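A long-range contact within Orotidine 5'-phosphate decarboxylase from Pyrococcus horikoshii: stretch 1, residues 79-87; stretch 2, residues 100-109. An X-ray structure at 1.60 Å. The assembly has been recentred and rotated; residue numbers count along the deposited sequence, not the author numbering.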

# COMPACT_ATOMS: atom_id res chain seq x y z
N ALA B 79 -12.04 7.07 -9.23
CA ALA B 79 -10.67 7.06 -9.77
C ALA B 79 -10.67 6.52 -11.18
O ALA B 79 -11.44 5.61 -11.51
CB ALA B 79 -9.74 6.18 -8.90
N ASP B 80 -9.81 7.09 -12.02
CA ASP B 80 -9.66 6.64 -13.39
C ASP B 80 -8.45 5.73 -13.53
O ASP B 80 -8.40 4.91 -14.44
CB ASP B 80 -9.51 7.84 -14.32
CG ASP B 80 -10.77 8.66 -14.37
OD1 ASP B 80 -11.76 8.21 -15.00
OD2 ASP B 80 -10.76 9.75 -13.77
N TYR B 81 -7.47 5.89 -12.64
CA TYR B 81 -6.26 5.05 -12.68
C TYR B 81 -5.81 4.75 -11.27
O TYR B 81 -5.96 5.57 -10.38
CB TYR B 81 -5.07 5.75 -13.37
CG TYR B 81 -5.37 6.37 -14.70
CD1 TYR B 81 -5.91 7.66 -14.77
CD2 TYR B 81 -5.16 5.67 -15.88
CE1 TYR B 81 -6.23 8.23 -16.01
CE2 TYR B 81 -5.49 6.23 -17.13
CZ TYR B 81 -6.03 7.51 -17.17
OH TYR B 81 -6.41 8.04 -18.38
N VAL B 82 -5.22 3.57 -11.08
CA VAL B 82 -4.68 3.23 -9.77
C VAL B 82 -3.23 2.84 -9.98
O VAL B 82 -2.92 2.07 -10.89
CB VAL B 82 -5.43 2.01 -9.13
CG1 VAL B 82 -4.67 1.51 -7.92
CG2 VAL B 82 -6.85 2.42 -8.71
N ILE B 83 -2.34 3.41 -9.15
CA ILE B 83 -0.92 3.05 -9.20
C ILE B 83 -0.71 1.78 -8.38
O ILE B 83 -1.10 1.70 -7.21
CB ILE B 83 -0.04 4.20 -8.68
CG1 ILE B 83 -0.19 5.38 -9.63
CG2 ILE B 83 1.45 3.77 -8.58
CD1 ILE B 83 0.59 6.66 -9.23
N VAL B 84 -0.07 0.79 -8.99
CA VAL B 84 0.17 -0.50 -8.35
C VAL B 84 1.62 -0.91 -8.47
O VAL B 84 2.29 -0.56 -9.46
CB VAL B 84 -0.71 -1.60 -9.01
CG1 VAL B 84 -2.17 -1.24 -8.91
CG2 VAL B 84 -0.29 -1.77 -10.47
N HIS B 85 2.13 -1.61 -7.47
CA HIS B 85 3.51 -2.11 -7.53
C HIS B 85 3.56 -3.33 -8.45
O HIS B 85 2.55 -4.00 -8.66
CB HIS B 85 4.00 -2.56 -6.15
CG HIS B 85 4.73 -1.50 -5.39
ND1 HIS B 85 5.98 -1.04 -5.76
CD2 HIS B 85 4.39 -0.82 -4.27
CE1 HIS B 85 6.38 -0.13 -4.90
NE2 HIS B 85 5.44 0.03 -3.98
N THR B 86 4.75 -3.58 -8.97
CA THR B 86 5.03 -4.73 -9.82
C THR B 86 5.59 -5.87 -8.97
O THR B 86 5.37 -7.04 -9.29
CB THR B 86 6.10 -4.37 -10.89
OG1 THR B 86 5.64 -3.25 -11.64
CG2 THR B 86 6.33 -5.52 -11.86
N PHE B 87 6.31 -5.51 -7.90
CA PHE B 87 7.04 -6.46 -7.03
C PHE B 87 6.25 -7.63 -6.47
O PHE B 87 6.78 -8.73 -6.34
CB PHE B 87 7.66 -5.67 -5.84
CG PHE B 87 9.06 -6.09 -5.43
CD1 PHE B 87 9.32 -7.36 -4.95
CD2 PHE B 87 10.11 -5.17 -5.45
CE1 PHE B 87 10.62 -7.72 -4.51
CE2 PHE B 87 11.42 -5.53 -5.01
CZ PHE B 87 11.65 -6.80 -4.55
N GLY B 100 -10.03 -1.52 -13.70
CA GLY B 100 -9.78 -0.18 -14.22
C GLY B 100 -8.34 -0.04 -14.70
O GLY B 100 -7.53 -0.96 -14.56
N GLU B 101 -8.01 1.13 -15.25
CA GLU B 101 -6.66 1.35 -15.76
C GLU B 101 -5.64 1.50 -14.65
O GLU B 101 -5.92 2.04 -13.58
CB GLU B 101 -6.65 2.55 -16.71
CG GLU B 101 -7.53 2.29 -17.94
CD GLU B 101 -7.45 3.39 -18.97
OE1 GLU B 101 -6.43 3.43 -19.69
OE2 GLU B 101 -8.39 4.21 -19.05
N ILE B 102 -4.44 1.03 -14.94
CA ILE B 102 -3.38 1.03 -13.97
C ILE B 102 -2.10 1.68 -14.44
O ILE B 102 -1.86 1.81 -15.65
CB ILE B 102 -3.02 -0.41 -13.53
CG1 ILE B 102 -2.58 -1.25 -14.73
CG2 ILE B 102 -4.23 -1.06 -12.83
CD1 ILE B 102 -1.84 -2.56 -14.36
N ILE B 103 -1.29 2.08 -13.48
CA ILE B 103 0.03 2.66 -13.73
C ILE B 103 0.93 1.82 -12.83
O ILE B 103 0.65 1.68 -11.65
CB ILE B 103 0.08 4.14 -13.29
CG1 ILE B 103 -0.76 4.98 -14.27
CG2 ILE B 103 1.56 4.64 -13.24
CD1 ILE B 103 -1.10 6.37 -13.75
N MET B 104 2.01 1.26 -13.39
CA MET B 104 2.89 0.38 -12.62
C MET B 104 4.17 1.00 -12.12
O MET B 104 4.78 1.81 -12.80
CB MET B 104 3.23 -0.87 -13.46
CG MET B 104 2.01 -1.73 -13.74
SD MET B 104 2.34 -3.07 -14.94
CE MET B 104 3.57 -4.08 -14.03
N VAL B 105 4.60 0.60 -10.93
CA VAL B 105 5.84 1.09 -10.35
C VAL B 105 6.96 0.16 -10.78
O VAL B 105 6.95 -1.05 -10.46
CB VAL B 105 5.81 1.07 -8.79
CG1 VAL B 105 7.20 1.45 -8.24
CG2 VAL B 105 4.72 1.99 -8.26
N VAL B 106 7.93 0.72 -11.49
CA VAL B 106 9.08 -0.06 -11.94
C VAL B 106 10.40 0.45 -11.37
O VAL B 106 11.42 -0.23 -11.46
CB VAL B 106 9.16 -0.10 -13.49
CG1 VAL B 106 7.86 -0.62 -14.06
CG2 VAL B 106 9.51 1.29 -14.05
N GLU B 107 10.37 1.64 -10.79
CA GLU B 107 11.58 2.24 -10.23
C GLU B 107 11.11 3.31 -9.24
O GLU B 107 10.10 3.97 -9.47
CB GLU B 107 12.39 2.89 -11.36
CG GLU B 107 13.72 3.46 -10.90
CD GLU B 107 14.57 3.97 -12.06
OE1 GLU B 107 14.79 3.21 -13.02
OE2 GLU B 107 15.01 5.13 -12.00
N MET B 108 11.84 3.47 -8.13
CA MET B 108 11.46 4.48 -7.15
C MET B 108 12.54 5.53 -6.92
O MET B 108 13.71 5.33 -7.27
CB MET B 108 11.00 3.82 -5.86
CG MET B 108 9.60 3.28 -6.04
SD MET B 108 8.94 2.46 -4.58
CE MET B 108 8.27 3.88 -3.68
N SER B 109 12.13 6.64 -6.31
CA SER B 109 12.98 7.82 -6.10
C SER B 109 13.80 7.97 -4.83
O SER B 109 14.80 8.69 -4.81
CB SER B 109 12.11 9.08 -6.25
OG SER B 109 11.11 8.92 -7.25
O HOH W 1 -10.33 2.99 -15.27
O HOH W 2 -6.94 6.28 -20.56
O HOH W 3 7.16 -2.53 -7.83

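The two stretches lie side by side as parallel strands, and four backbone hydrogen bonds hold them in register. Val82 N donates to Glu101 O (3.0 Å) and Val82 O accepts from Ile103 N (3.1 Å); two residues on, Val84 N donates to Ile103 O (2.9 Å) and Val84 O accepts from Val105 N (3.0 Å). Each valine thus bonds through both its amide and its carbonyl to residues flanking its partner, Ile102 or Met104, the signature of a parallel ladder. The same carbonyls receive CA-H...O contacts, such as Ile83 CA to Ile103 O at 3.2 Å.

Beyond the ladder a side chain continues the bonding: Thr86 OG1 donates to Val105 O at 2.8 Å, a role suited to a short hydroxyl whose CB points toward the other strand. That carbonyl also accepts from water 3, which accepts a hydrogen bond from Thr86 N and lies 2.8 Å from His85 ND1. At the other end, water 1 donates to Asp80 O and accepts from Glu101 N, bridging the two backbones. Water 2 donates to both Tyr81 OH and Glu101 OE2, joining the polar tips of two side chains whose inner parts pack, Tyr81 CD2 lying 3.6 Å from Glu101 CB.

Side chains alternate between the sheet's faces. On the face of Tyr81, Ile83 and His85, branched aliphatics from the two strands pack against each other over the sheet: Ile83 CG2 meets Val105 CG2 at 3.7 Å, and Ile103 CD1 reaches Tyr81 CB at 4.0 Å. Val105 CG2 lies over one face of the His85 imidazole, while Met108 SD approaches the ring edge, 3.7 Å from His85 CE1; a polarizable thioether suits such an aromatic neighbour. On the other face, Val84 CG2 packs 4.0 Å from Met104 CG and, more loosely, 4.3 Å from Ile102 CD1; all three residues are buried, so apolar side chains suit this face, making van der Waals contact without leaving polar groups unpaired.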